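Local coordinates for putative hydantoin racemase (Klebsiella pneumoniae subsp. pneumoniae, PDB 3QVL), which probably interconverts the two enantiomers of allantoin or of other 5-monosubstituted hydantoins, as an allantoin racemase of the HyuE family, at residues R168-D173 and L196-I201; L157-V162 and A186-Q191; Q61-R66 and F239-P244; A85-E88 and P93-G96. One frame throughout, in Å; residues are numbered along the deposited sequence.

Contact 1. Residues R168-D173 and L196-I201; sequences RALKED and LRVPVI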
loop_
_atom_site.group_PDB
_atom_site.type_symbol
_atom_site.label_atom_id
_atom_site.label_comp_id
_atom_site.label_asym_id
_atom_site.label_seq_id
_atom_site.Cartn_x
_atom_site.Cartn_y
_atom_site.Cartn_z
ATOM N N ARG A 168 -2.282 7.024 -28.693
ATOM C CA ARG A 168 -1.534 7.943 -27.840
ATOM C C ARG A 168 -1.126 7.297 -26.515
ATOM O O ARG A 168 -0.034 7.558 -26.004
ATOM C CB ARG A 168 -2.330 9.230 -27.597
ATOM C CG ARG A 168 -1.482 10.379 -27.078
ATOM C CD ARG A 168 -2.028 11.731 -27.505
ATOM N NE ARG A 168 -3.073 12.231 -26.613
ATOM C CZ ARG A 168 -2.848 12.920 -25.497
ATOM N NH1 ARG A 168 -1.608 13.193 -25.107
ATOM N NH2 ARG A 168 -3.870 13.338 -24.763
ATOM N N ALA A 169 -2.003 6.451 -25.973
ATOM C CA ALA A 169 -1.727 5.716 -24.737
ATOM C C ALA A 169 -0.545 4.761 -24.896
ATOM O O ALA A 169 0.326 4.695 -24.027
ATOM C CB ALA A 169 -2.967 4.959 -24.279
ATOM N N LEU A 170 -0.514 4.037 -26.012
ATOM C CA LEU A 170 0.552 3.072 -26.292
ATOM C C LEU A 170 1.904 3.740 -26.543
ATOM O O LEU A 170 2.953 3.119 -26.365
ATOM C CB LEU A 170 0.177 2.180 -27.481
ATOM C CG LEU A 170 -1.028 1.247 -27.323
ATOM C CD1 LEU A 170 -1.479 0.743 -28.685
ATOM C CD2 LEU A 170 -0.729 0.085 -26.376
ATOM N N LYS A 171 1.869 5.005 -26.955
ATOM C CA LYS A 171 3.081 5.779 -27.203
ATOM C C LYS A 171 3.623 6.420 -25.921
ATOM O O LYS A 171 4.838 6.518 -25.738
ATOM C CB LYS A 171 2.817 6.852 -28.265
ATOM C CG LYS A 171 4.070 7.500 -28.846
ATOM N N GLU A 172 2.718 6.838 -25.037
ATOM C CA GLU A 172 3.082 7.670 -23.884
ATOM C C GLU A 172 3.105 6.958 -22.529
ATOM O O GLU A 172 3.971 7.241 -21.698
ATOM C CB GLU A 172 2.148 8.883 -23.790
ATOM C CG GLU A 172 2.264 9.873 -24.942
ATOM C CD GLU A 172 1.231 10.988 -24.873
ATOM O OE1 GLU A 172 0.388 10.983 -23.948
ATOM O OE2 GLU A 172 1.259 11.873 -25.753
ATOM N N ASP A 173 2.159 6.048 -22.307
ATOM C CA ASP A 173 1.897 5.513 -20.964
ATOM C C ASP A 173 2.913 4.503 -20.434
ATOM O O ASP A 173 3.066 4.359 -19.220
ATOM C CB ASP A 173 0.494 4.903 -20.892
ATOM C CG ASP A 173 -0.606 5.914 -21.170
ATOM O OD1 ASP A 173 -0.312 7.120 -21.321
ATOM O OD2 ASP A 173 -1.778 5.493 -21.235
ATOM N N LEU A 196 -3.778 -2.187 -33.972
ATOM C CA LEU A 196 -2.698 -1.661 -33.132
ATOM C C LEU A 196 -1.659 -2.713 -32.736
ATOM O O LEU A 196 -0.625 -2.376 -32.149
ATOM C CB LEU A 196 -3.267 -0.973 -31.883
ATOM C CG LEU A 196 -4.349 0.096 -32.076
ATOM C CD1 LEU A 196 -4.807 0.633 -30.732
ATOM C CD2 LEU A 196 -3.882 1.229 -32.981
ATOM N N ARG A 197 -1.941 -3.975 -33.062
ATOM C CA ARG A 197 -1.047 -5.113 -32.782
ATOM C C ARG A 197 -0.747 -5.314 -31.289
ATOM O O ARG A 197 0.325 -5.802 -30.918
ATOM C CB ARG A 197 0.249 -5.014 -33.602
ATOM N N VAL A 198 -1.703 -4.929 -30.445
ATOM C CA VAL A 198 -1.634 -5.147 -28.997
ATOM C C VAL A 198 -3.005 -5.615 -28.500
ATOM O O VAL A 198 -4.009 -5.400 -29.184
ATOM C CB VAL A 198 -1.216 -3.862 -28.217
ATOM C CG1 VAL A 198 0.165 -3.380 -28.641
ATOM C CG2 VAL A 198 -2.253 -2.752 -28.374
ATOM N N PRO A 199 -3.057 -6.266 -27.320
ATOM C CA PRO A 199 -4.359 -6.631 -26.766
ATOM C C PRO A 199 -5.192 -5.403 -26.399
ATOM O O PRO A 199 -4.798 -4.614 -25.537
ATOM C CB PRO A 199 -3.999 -7.429 -25.506
ATOM C CG PRO A 199 -2.614 -7.904 -25.735
ATOM C CD PRO A 199 -1.951 -6.827 -26.525
ATOM N N VAL A 200 -6.317 -5.239 -27.089
ATOM C CA VAL A 200 -7.316 -4.241 -26.727
ATOM C C VAL A 200 -8.515 -5.031 -26.220
ATOM O O VAL A 200 -9.165 -5.750 -26.982
ATOM C CB VAL A 200 -7.699 -3.331 -27.919
ATOM C CG1 VAL A 200 -8.694 -2.263 -27.482
ATOM C CG2 VAL A 200 -6.454 -2.680 -28.515
ATOM N N ILE A 201 -8.787 -4.903 -24.925
ATOM C CA ILE A 201 -9.657 -5.844 -24.225
ATOM C C ILE A 201 -11.045 -5.291 -23.917
ATOM O O ILE A 201 -11.187 -4.223 -23.315
ATOM C CB ILE A 201 -8.971 -6.383 -22.938
ATOM C CG1 ILE A 201 -7.672 -7.109 -23.310
ATOM C CG2 ILE A 201 -9.904 -7.317 -22.162
ATOM C CD1 ILE A 201 -6.644 -7.153 -22.210
#
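L170 and V198 point their side chains at each other and meet tip to tip, CD1 of L170 lying 3.6 Å from CG2 of V198. The second methyl of the leucine shares the same partner, with CD2 of L170 3.8 Å from CG2 of V198, so the fork of L170 straddles one valine methyl. The L170 torsion, with CG anti to the carbonyl carbon (chi1 -64°), sends this fork off the last turns of helix 157-172 toward the loop. L196 comes in at a slant: its CD1 is 3.9 Å from CD1 of L170, and its CB also borders that methyl, so a single carbon of L170 touches both the last residue of helix 189-196 and V198 of the loop after it. Between L196 and V198 the chain leaves helix 189-196 at R197, whose positive phi of 60° turns it toward strand 200-201. The contact thus ties helix 157-172 to the end of helix 189-196 and to the loop leading into strand 200-201. L196 also packs on C166 and I167 one helical turn back, and V200 packs on I178 and L180 of the neighbouring strand. On the helix side a salt bridge from R168 NH1 to E172 closes one turn along the surface, apart from the apolar patch. H224 of the second subunit packs on V198 and is hydrogen-bonded to L170 O, which puts this edge at a subunit interface. Only aliphatic carbons meet across the two segments, so cohesion between them rests on dispersion and the exclusion of water, without directional polar bonds.

Contact 2. Residues L157-V162 and A186-Q191; sequences LAQEKV and ATLAQQ. Unlike the reference sequence in segment 186-191: Q191 (reference Glu).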
loop_
_atom_site.group_PDB
_atom_site.type_symbol
_atom_site.label_atom_id
_atom_site.label_comp_id
_atom_site.label_asym_id
_atom_site.label_seq_id
_atom_site.Cartn_x
_atom_site.Cartn_y
_atom_site.Cartn_z
ATOM N N LEU A 157 -17.821 9.393 -34.088
ATOM C CA LEU A 157 -16.882 10.313 -33.447
ATOM C C LEU A 157 -16.232 9.696 -32.208
ATOM O O LEU A 157 -15.013 9.775 -32.041
ATOM C CB LEU A 157 -17.579 11.635 -33.088
ATOM C CG LEU A 157 -16.778 12.722 -32.357
ATOM C CD1 LEU A 157 -15.687 13.321 -33.243
ATOM C CD2 LEU A 157 -17.705 13.812 -31.839
ATOM N N ALA A 158 -17.052 9.090 -31.352
ATOM C CA ALA A 158 -16.571 8.436 -30.136
ATOM C C ALA A 158 -15.609 7.296 -30.462
ATOM O O ALA A 158 -14.568 7.156 -29.820
ATOM C CB ALA A 158 -17.740 7.931 -29.301
ATOM N N GLN A 159 -15.961 6.504 -31.473
ATOM C CA GLN A 159 -15.143 5.381 -31.931
ATOM C C GLN A 159 -13.772 5.832 -32.439
ATOM O O GLN A 159 -12.760 5.185 -32.162
ATOM C CB GLN A 159 -15.878 4.589 -33.020
ATOM C CG GLN A 159 -17.011 3.690 -32.510
ATOM C CD GLN A 159 -18.281 4.446 -32.131
ATOM O OE1 GLN A 159 -18.442 5.628 -32.444
ATOM N NE2 GLN A 159 -19.193 3.758 -31.454
ATOM N N GLU A 160 -13.748 6.943 -33.176
ATOM C CA GLU A 160 -12.498 7.519 -33.672
ATOM C C GLU A 160 -11.653 8.088 -32.533
ATOM O O GLU A 160 -10.427 7.947 -32.535
ATOM C CB GLU A 160 -12.772 8.585 -34.744
ATOM C CG GLU A 160 -11.522 9.256 -35.343
ATOM C CD GLU A 160 -10.531 8.273 -35.964
ATOM O OE1 GLU A 160 -10.960 7.256 -36.550
ATOM O OE2 GLU A 160 -9.312 8.528 -35.872
ATOM N N LYS A 161 -12.316 8.717 -31.563
ATOM C CA LYS A 161 -11.646 9.255 -30.378
ATOM C C LYS A 161 -11.017 8.161 -29.514
ATOM O O LYS A 161 -9.940 8.360 -28.951
ATOM C CB LYS A 161 -12.610 10.103 -29.547
ATOM C CG LYS A 161 -12.677 11.558 -29.974
ATOM C CD LYS A 161 -13.698 12.324 -29.153
ATOM C CE LYS A 161 -13.362 13.804 -29.079
ATOM N NZ LYS A 161 -12.256 14.070 -28.111
ATOM N N VAL A 162 -11.692 7.016 -29.417
ATOM C CA VAL A 162 -11.158 5.851 -28.704
ATOM C C VAL A 162 -9.879 5.361 -29.386
ATOM O O VAL A 162 -8.856 5.158 -28.726
ATOM C CB VAL A 162 -12.204 4.702 -28.602
ATOM C CG1 VAL A 162 -11.564 3.413 -28.089
ATOM C CG2 VAL A 162 -13.357 5.107 -27.698
ATOM N N ALA A 186 -17.638 -2.310 -26.590
ATOM C CA ALA A 186 -17.465 -3.766 -26.645
ATOM C C ALA A 186 -17.076 -4.332 -28.013
ATOM O O ALA A 186 -16.202 -5.198 -28.100
ATOM C CB ALA A 186 -18.713 -4.464 -26.112
ATOM N N THR A 187 -17.712 -3.838 -29.071
ATOM C CA THR A 187 -17.489 -4.365 -30.422
ATOM C C THR A 187 -16.273 -3.754 -31.137
ATOM O O THR A 187 -16.011 -4.066 -32.301
ATOM C CB THR A 187 -18.756 -4.230 -31.308
ATOM O OG1 THR A 187 -19.186 -2.863 -31.335
ATOM C CG2 THR A 187 -19.886 -5.104 -30.772
ATOM N N LEU A 188 -15.534 -2.899 -30.432
ATOM C CA LEU A 188 -14.348 -2.235 -30.983
ATOM C C LEU A 188 -13.055 -3.007 -30.723
ATOM O O LEU A 188 -12.048 -2.787 -31.402
ATOM C CB LEU A 188 -14.221 -0.817 -30.411
ATOM C CG LEU A 188 -14.834 0.394 -31.130
ATOM C CD1 LEU A 188 -16.211 0.103 -31.721
ATOM C CD2 LEU A 188 -14.905 1.571 -30.164
ATOM N N ALA A 189 -13.096 -3.907 -29.742
ATOM C CA ALA A 189 -11.910 -4.619 -29.251
ATOM C C ALA A 189 -11.124 -5.365 -30.330
ATOM O O ALA A 189 -9.909 -5.194 -30.440
ATOM C CB ALA A 189 -12.296 -5.568 -28.126
ATOM N N GLN A 190 -11.821 -6.185 -31.115
ATOM C CA GLN A 190 -11.192 -7.020 -32.141
ATOM C C GLN A 190 -10.475 -6.197 -33.214
ATOM O O GLN A 190 -9.317 -6.473 -33.538
ATOM C CB GLN A 190 -12.226 -7.959 -32.777
ATOM C CG GLN A 190 -11.709 -8.761 -33.968
ATOM C CD GLN A 190 -12.762 -9.673 -34.564
ATOM O OE1 GLN A 190 -13.414 -9.327 -35.551
ATOM N NE2 GLN A 190 -12.939 -10.845 -33.961
ATOM N N GLN A 191 -11.167 -5.193 -33.750
ATOM C CA GLN A 191 -10.616 -4.329 -34.795
ATOM C C GLN A 191 -9.400 -3.542 -34.311
ATOM O O GLN A 191 -8.409 -3.422 -35.034
ATOM C CB GLN A 191 -11.687 -3.373 -35.332
#
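L188 rests both its methyls against one methylene of Q159: CD1 and CD2 of L188 are each 3.8 Å from CG of Q159, and the two side chains cross at about a right angle. The leucine fork thus grips the aliphatic part of the glutamine, leaving the amide to other partners. A second, looser touch follows one turn on, where CG1 of V162 lies 4.3 Å from CD2 of L188. The leucine reaches straight toward helix 157-172 from segment 186-191, and its chi1 of -92° departs from the usual staggered values. Q159 starts with CG anti to the carbonyl carbon, then bends at chi2 (76°), which folds the amide back from the leucine; there its NE2 is hydrogen-bonded to L151 O, a bond that anchors the amide end and so probably limits the movement of the touched methylene. In the next shell V162 packs on M185 and on L180 of strand 177-180, and A189 meets the same L180, so one strand residue sits beneath both helices. Backbone bonds from K161 N to L157 O and from V162 N to A158 O, both 2.9 Å, keep Q159 and V162 on neighbouring turns of the same helix face. No other subunit touches these segments. The V162 side chain stands about 9 Å from the bound dioxoimidazolidinyl acetic acid, whose pocket includes G181, S182 and G183 just after strand 177-180. Two helices meeting over a strand of a parallel sheet, with the ligand loop at the strand's C-terminal end, belong to the alpha/beta architecture of the Asp/Glu/hydantoin racemases.

Contact 3. Residues Q61-R66 and F239-P244; sequences QIRAGR and FQSLNP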
loop_
_atom_site.group_PDB
_atom_site.type_symbol
_atom_site.label_atom_id
_atom_site.label_comp_id
_atom_site.label_asym_id
_atom_site.label_seq_id
_atom_site.Cartn_x
_atom_site.Cartn_y
_atom_site.Cartn_z
ATOM N N GLN A 61 -32.756 -7.980 -12.437
ATOM C CA GLN A 61 -32.435 -8.939 -13.495
ATOM C C GLN A 61 -31.772 -10.213 -12.965
ATOM O O GLN A 61 -32.005 -11.297 -13.500
ATOM C CB GLN A 61 -31.581 -8.292 -14.591
ATOM C CG GLN A 61 -32.327 -7.268 -15.456
ATOM C CD GLN A 61 -33.612 -7.813 -16.072
ATOM O OE1 GLN A 61 -34.667 -7.184 -15.984
ATOM N NE2 GLN A 61 -33.529 -8.987 -16.690
ATOM N N ILE A 62 -30.952 -10.074 -11.922
ATOM C CA ILE A 62 -30.356 -11.226 -11.231
ATOM C C ILE A 62 -31.459 -12.150 -10.709
ATOM O O ILE A 62 -31.395 -13.370 -10.886
ATOM C CB ILE A 62 -29.426 -10.786 -10.061
ATOM C CG1 ILE A 62 -28.170 -10.071 -10.586
ATOM C CG2 ILE A 62 -29.055 -11.973 -9.162
ATOM C CD1 ILE A 62 -27.143 -10.968 -11.270
ATOM N N ARG A 63 -32.469 -11.549 -10.080
ATOM C CA ARG A 63 -33.643 -12.271 -9.595
ATOM C C ARG A 63 -34.324 -13.039 -10.729
ATOM O O ARG A 63 -34.635 -14.222 -10.579
ATOM C CB ARG A 63 -34.620 -11.295 -8.924
ATOM C CG ARG A 63 -35.846 -11.937 -8.275
ATOM C CD ARG A 63 -37.043 -11.976 -9.219
ATOM N NE ARG A 63 -37.484 -10.636 -9.601
ATOM C CZ ARG A 63 -38.086 -10.337 -10.749
ATOM N NH1 ARG A 63 -38.446 -9.085 -10.997
ATOM N NH2 ARG A 63 -38.321 -11.281 -11.653
ATOM N N ALA A 64 -34.540 -12.360 -11.856
ATOM C CA ALA A 64 -35.147 -12.971 -13.040
ATOM C C ALA A 64 -34.295 -14.116 -13.589
ATOM O O ALA A 64 -34.824 -15.172 -13.947
ATOM C CB ALA A 64 -35.392 -11.919 -14.117
ATOM N N GLY A 65 -32.981 -13.903 -13.642
ATOM C CA GLY A 65 -32.037 -14.912 -14.118
ATOM C C GLY A 65 -32.023 -16.163 -13.260
ATOM O O GLY A 65 -32.012 -17.281 -13.780
ATOM N N ARG A 66 -32.028 -15.969 -11.941
ATOM C CA ARG A 66 -32.048 -17.076 -10.983
ATOM C C ARG A 66 -33.354 -17.874 -11.061
ATOM O O ARG A 66 -33.348 -19.098 -10.909
ATOM C CB ARG A 66 -31.808 -16.563 -9.559
ATOM C CG ARG A 66 -31.597 -17.663 -8.524
ATOM C CD ARG A 66 -31.378 -17.090 -7.137
ATOM N NE ARG A 66 -31.602 -18.091 -6.096
ATOM C CZ ARG A 66 -31.609 -17.838 -4.790
ATOM N NH1 ARG A 66 -31.397 -16.607 -4.339
ATOM N NH2 ARG A 66 -31.825 -18.822 -3.928
ATOM N N PHE A 239 -39.102 -2.598 -3.622
ATOM C CA PHE A 239 -38.064 -3.619 -3.463
ATOM C C PHE A 239 -38.601 -5.019 -3.152
ATOM O O PHE A 239 -37.833 -5.983 -3.123
ATOM C CB PHE A 239 -37.067 -3.201 -2.375
ATOM C CG PHE A 239 -36.481 -1.831 -2.573
ATOM C CD1 PHE A 239 -35.517 -1.602 -3.553
ATOM C CD2 PHE A 239 -36.881 -0.770 -1.767
ATOM C CE1 PHE A 239 -34.970 -0.333 -3.733
ATOM C CE2 PHE A 239 -36.337 0.502 -1.937
ATOM C CZ PHE A 239 -35.380 0.721 -2.922
ATOM N N GLN A 240 -39.911 -5.131 -2.933
ATOM C CA GLN A 240 -40.527 -6.385 -2.470
ATOM C C GLN A 240 -40.387 -7.585 -3.421
ATOM O O GLN A 240 -40.544 -8.733 -2.998
ATOM C CB GLN A 240 -41.999 -6.167 -2.077
ATOM C CG GLN A 240 -42.935 -5.755 -3.210
ATOM C CD GLN A 240 -44.304 -5.317 -2.707
ATOM O OE1 GLN A 240 -44.713 -4.173 -2.906
ATOM N NE2 GLN A 240 -45.014 -6.228 -2.050
ATOM N N SER A 241 -40.081 -7.317 -4.689
ATOM C CA SER A 241 -39.962 -8.372 -5.699
ATOM C C SER A 241 -38.525 -8.863 -5.920
ATOM O O SER A 241 -38.294 -9.776 -6.719
ATOM C CB SER A 241 -40.567 -7.903 -7.027
ATOM O OG SER A 241 -39.857 -6.795 -7.552
ATOM N N LEU A 242 -37.571 -8.268 -5.205
ATOM C CA LEU A 242 -36.145 -8.547 -5.415
ATOM C C LEU A 242 -35.668 -9.905 -4.895
ATOM O O LEU A 242 -34.751 -10.498 -5.467
ATOM C CB LEU A 242 -35.277 -7.430 -4.824
ATOM C CG LEU A 242 -35.252 -6.072 -5.535
ATOM C CD1 LEU A 242 -34.480 -5.055 -4.711
ATOM C CD2 LEU A 242 -34.666 -6.177 -6.940
ATOM N N ASN A 243 -36.277 -10.388 -3.814
ATOM C CA ASN A 243 -35.874 -11.660 -3.212
ATOM C C ASN A 243 -37.064 -12.555 -2.830
ATOM O O ASN A 243 -37.425 -12.644 -1.653
ATOM C CB ASN A 243 -34.955 -11.410 -2.005
ATOM C CG ASN A 243 -34.238 -12.670 -1.530
ATOM O OD1 ASN A 243 -34.106 -13.649 -2.268
ATOM N ND2 ASN A 243 -33.765 -12.643 -0.289
ATOM N N PRO A 244 -37.680 -13.219 -3.830
ATOM C CA PRO A 244 -38.804 -14.121 -3.575
ATOM C C PRO A 244 -38.360 -15.534 -3.179
ATOM O O PRO A 244 -39.202 -16.384 -2.876
ATOM C CB PRO A 244 -39.530 -14.151 -4.920
ATOM C CG PRO A 244 -38.449 -13.962 -5.923
ATOM C CD PRO A 244 -37.390 -13.107 -5.274
HETATM O O HOH W 1 -37.364 -7.062 -9.087
HETATM O O HOH W 2 -32.110 -15.501 -1.744
#
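R63 of helix 48-68 lays its aliphatic stem against S241, L242 and P244 of the C-terminal tail, which passes through a type I beta turn from F239 to L242 and then runs past the helix of this alpha/beta fold. The close part of the contact is the stem: CG of R63 is 3.6 Å from CD of P244, with the two side chains crossing at about a right angle, and 3.3 Å from the carbonyl O of L242. That oxygen is buried here without a hydrogen-bonding partner in the model, so the methylene above it offers contact but no proper bond. The R63 torsion, CG anti to the backbone N (chi1 -175°), carries the stem out to the tail, and bends at chi2 and chi3 swing NE over to S241 O. The resulting bond is weak, 3.1 Å long with an N-H...O angle of 124°. The principal partner of the guanidinium is E67, which forms a salt bridge with NH2. The L242 side chain points away from 61-66 and packs on L59, earlier in the same helix, on L235, and on I53 of the third subunit. At the looser side water takes over. One water bridges R63 NH1 and S241 OG, lying in the guanidinium plane at its edge. R66, the next arginine along the helix face, joins the tail in the same indirect way, and its side chain also makes a cation-pi contact with F245. There a second water accepts from R66 NH1 at 2.9 Å and donates to OD1 of N243 at 2.8 Å.

Contact 4. Residues A85-E88 and P93-G96; sequences AARE and PVIG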
loop_
_atom_site.group_PDB
_atom_site.type_symbol
_atom_site.label_atom_id
_atom_site.label_comp_id
_atom_site.label_asym_id
_atom_site.label_seq_id
_atom_site.Cartn_x
_atom_site.Cartn_y
_atom_site.Cartn_z
ATOM N N ALA A 85 -23.543 -7.403 -4.269
ATOM C CA ALA A 85 -24.973 -7.577 -4.015
ATOM C C ALA A 85 -25.545 -8.678 -4.905
ATOM O O ALA A 85 -26.322 -9.518 -4.446
ATOM C CB ALA A 85 -25.716 -6.268 -4.240
ATOM N N ALA A 86 -25.141 -8.668 -6.176
ATOM C CA ALA A 86 -25.564 -9.671 -7.153
ATOM C C ALA A 86 -25.045 -11.062 -6.805
ATOM O O ALA A 86 -25.752 -12.055 -6.983
ATOM C CB ALA A 86 -25.113 -9.272 -8.550
ATOM N N ARG A 87 -23.810 -11.127 -6.310
ATOM C CA ARG A 87 -23.199 -12.397 -5.916
ATOM C C ARG A 87 -23.900 -13.035 -4.718
ATOM O O ARG A 87 -23.955 -14.261 -4.609
ATOM C CB ARG A 87 -21.703 -12.225 -5.648
ATOM C CG ARG A 87 -20.899 -12.058 -6.921
ATOM C CD ARG A 87 -19.413 -11.931 -6.664
ATOM N NE ARG A 87 -18.696 -11.806 -7.930
ATOM C CZ ARG A 87 -17.395 -11.562 -8.050
ATOM N NH1 ARG A 87 -16.629 -11.408 -6.977
ATOM N NH2 ARG A 87 -16.857 -11.470 -9.259
ATOM N N GLU A 88 -24.439 -12.198 -3.835
ATOM C CA GLU A 88 -25.242 -12.672 -2.709
ATOM C C GLU A 88 -26.564 -13.271 -3.187
ATOM O O GLU A 88 -26.952 -14.355 -2.747
ATOM C CB GLU A 88 -25.517 -11.539 -1.719
ATOM C CG GLU A 88 -24.314 -11.118 -0.887
ATOM C CD GLU A 88 -24.665 -10.101 0.187
ATOM O OE1 GLU A 88 -25.811 -9.609 0.208
ATOM O OE2 GLU A 88 -23.792 -9.798 1.024
ATOM N N PRO A 93 -22.184 -17.865 -10.741
ATOM C CA PRO A 93 -21.206 -16.784 -10.613
ATOM C C PRO A 93 -21.637 -15.500 -11.324
ATOM O O PRO A 93 -22.329 -15.554 -12.345
ATOM C CB PRO A 93 -19.952 -17.362 -11.279
ATOM C CG PRO A 93 -20.455 -18.431 -12.183
ATOM C CD PRO A 93 -21.630 -19.019 -11.473
ATOM N N VAL A 94 -21.237 -14.363 -10.762
ATOM C CA VAL A 94 -21.506 -13.052 -11.349
ATOM C C VAL A 94 -20.176 -12.346 -11.595
ATOM O O VAL A 94 -19.394 -12.142 -10.663
ATOM C CB VAL A 94 -22.405 -12.174 -10.441
ATOM C CG1 VAL A 94 -22.780 -10.881 -11.151
ATOM C CG2 VAL A 94 -23.663 -12.925 -10.022
ATOM N N ILE A 95 -19.930 -11.980 -12.851
ATOM C CA ILE A 95 -18.675 -11.340 -13.245
ATOM C C ILE A 95 -18.930 -9.946 -13.814
ATOM O O ILE A 95 -19.755 -9.774 -14.714
ATOM C CB ILE A 95 -17.885 -12.201 -14.279
ATOM C CG1 ILE A 95 -17.729 -13.656 -13.802
ATOM C CG2 ILE A 95 -16.526 -11.570 -14.604
ATOM C CD1 ILE A 95 -16.949 -13.836 -12.499
ATOM N N GLY A 96 -18.225 -8.954 -13.276
ATOM C CA GLY A 96 -18.280 -7.594 -13.803
ATOM C C GLY A 96 -17.360 -7.447 -14.999
ATOM O O GLY A 96 -16.355 -8.154 -15.104
#
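V94 O is gripped by two nitrogens of R87: NE at 2.8 Å and NH2 at 3.0 Å. The contact closes the beta-alpha-beta unit of strand 72-75, helix 83-89 and strand 94-96, tying helix to following strand through a side chain. The arginine comes side-on, and the oxygen lies only 4° out of the guanidinium plane as seen from NE; both donors stand in the carbonyl plane, so the two flat groups are roughly coplanar. Two bonds to one acceptor hold the guanidinium against rotation, and the extended stretch from CG to NE brings it there. NH2 has a further partner in E99 through a salt bridge, which probably offsets the buried charge; E99 also accepts from G96 N, the N-cap of helix 97-108. NH1 turns outward to T106 O of the second subunit. Beside the polar grip the contact is apolar. CG of R87 lies 3.8 Å from CB of V94, and the valine, with CG1 anti to the backbone N (chi1 -174°), turns its methyls against A86 of the helix. I95 faces the other side of the strand, toward helix 203-216, yet its CD1 still borders R87 NH2 obliquely. CB of A86, which also packs on I75 of strand 72-75, sits 3.8 Å from CG1 of V94.

Overall arrangement
Contacts 1 and 2 share helix 157-172, and their other segments lie at the two ends of helix 189-196, the one in contact 1 running on into strand 200-201; they touch through V200 and A189. Both are partly buried, aliphatic packing in the half of the fold built on the second parallel sheet. Contacts 3 and 4 occupy the opposite side of the chain's centre and meet where I62 packs on A86 and V94. There arginines do the work: in contact 4, the fully buried one, a pair of hydrogen bonds to one strand carbonyl; in contact 3, near the surface, one weak bond and bridging waters. Contacts 1 and 4 both border the second subunit, contacts 3 and 4 the third, whereas contact 2 meets neither.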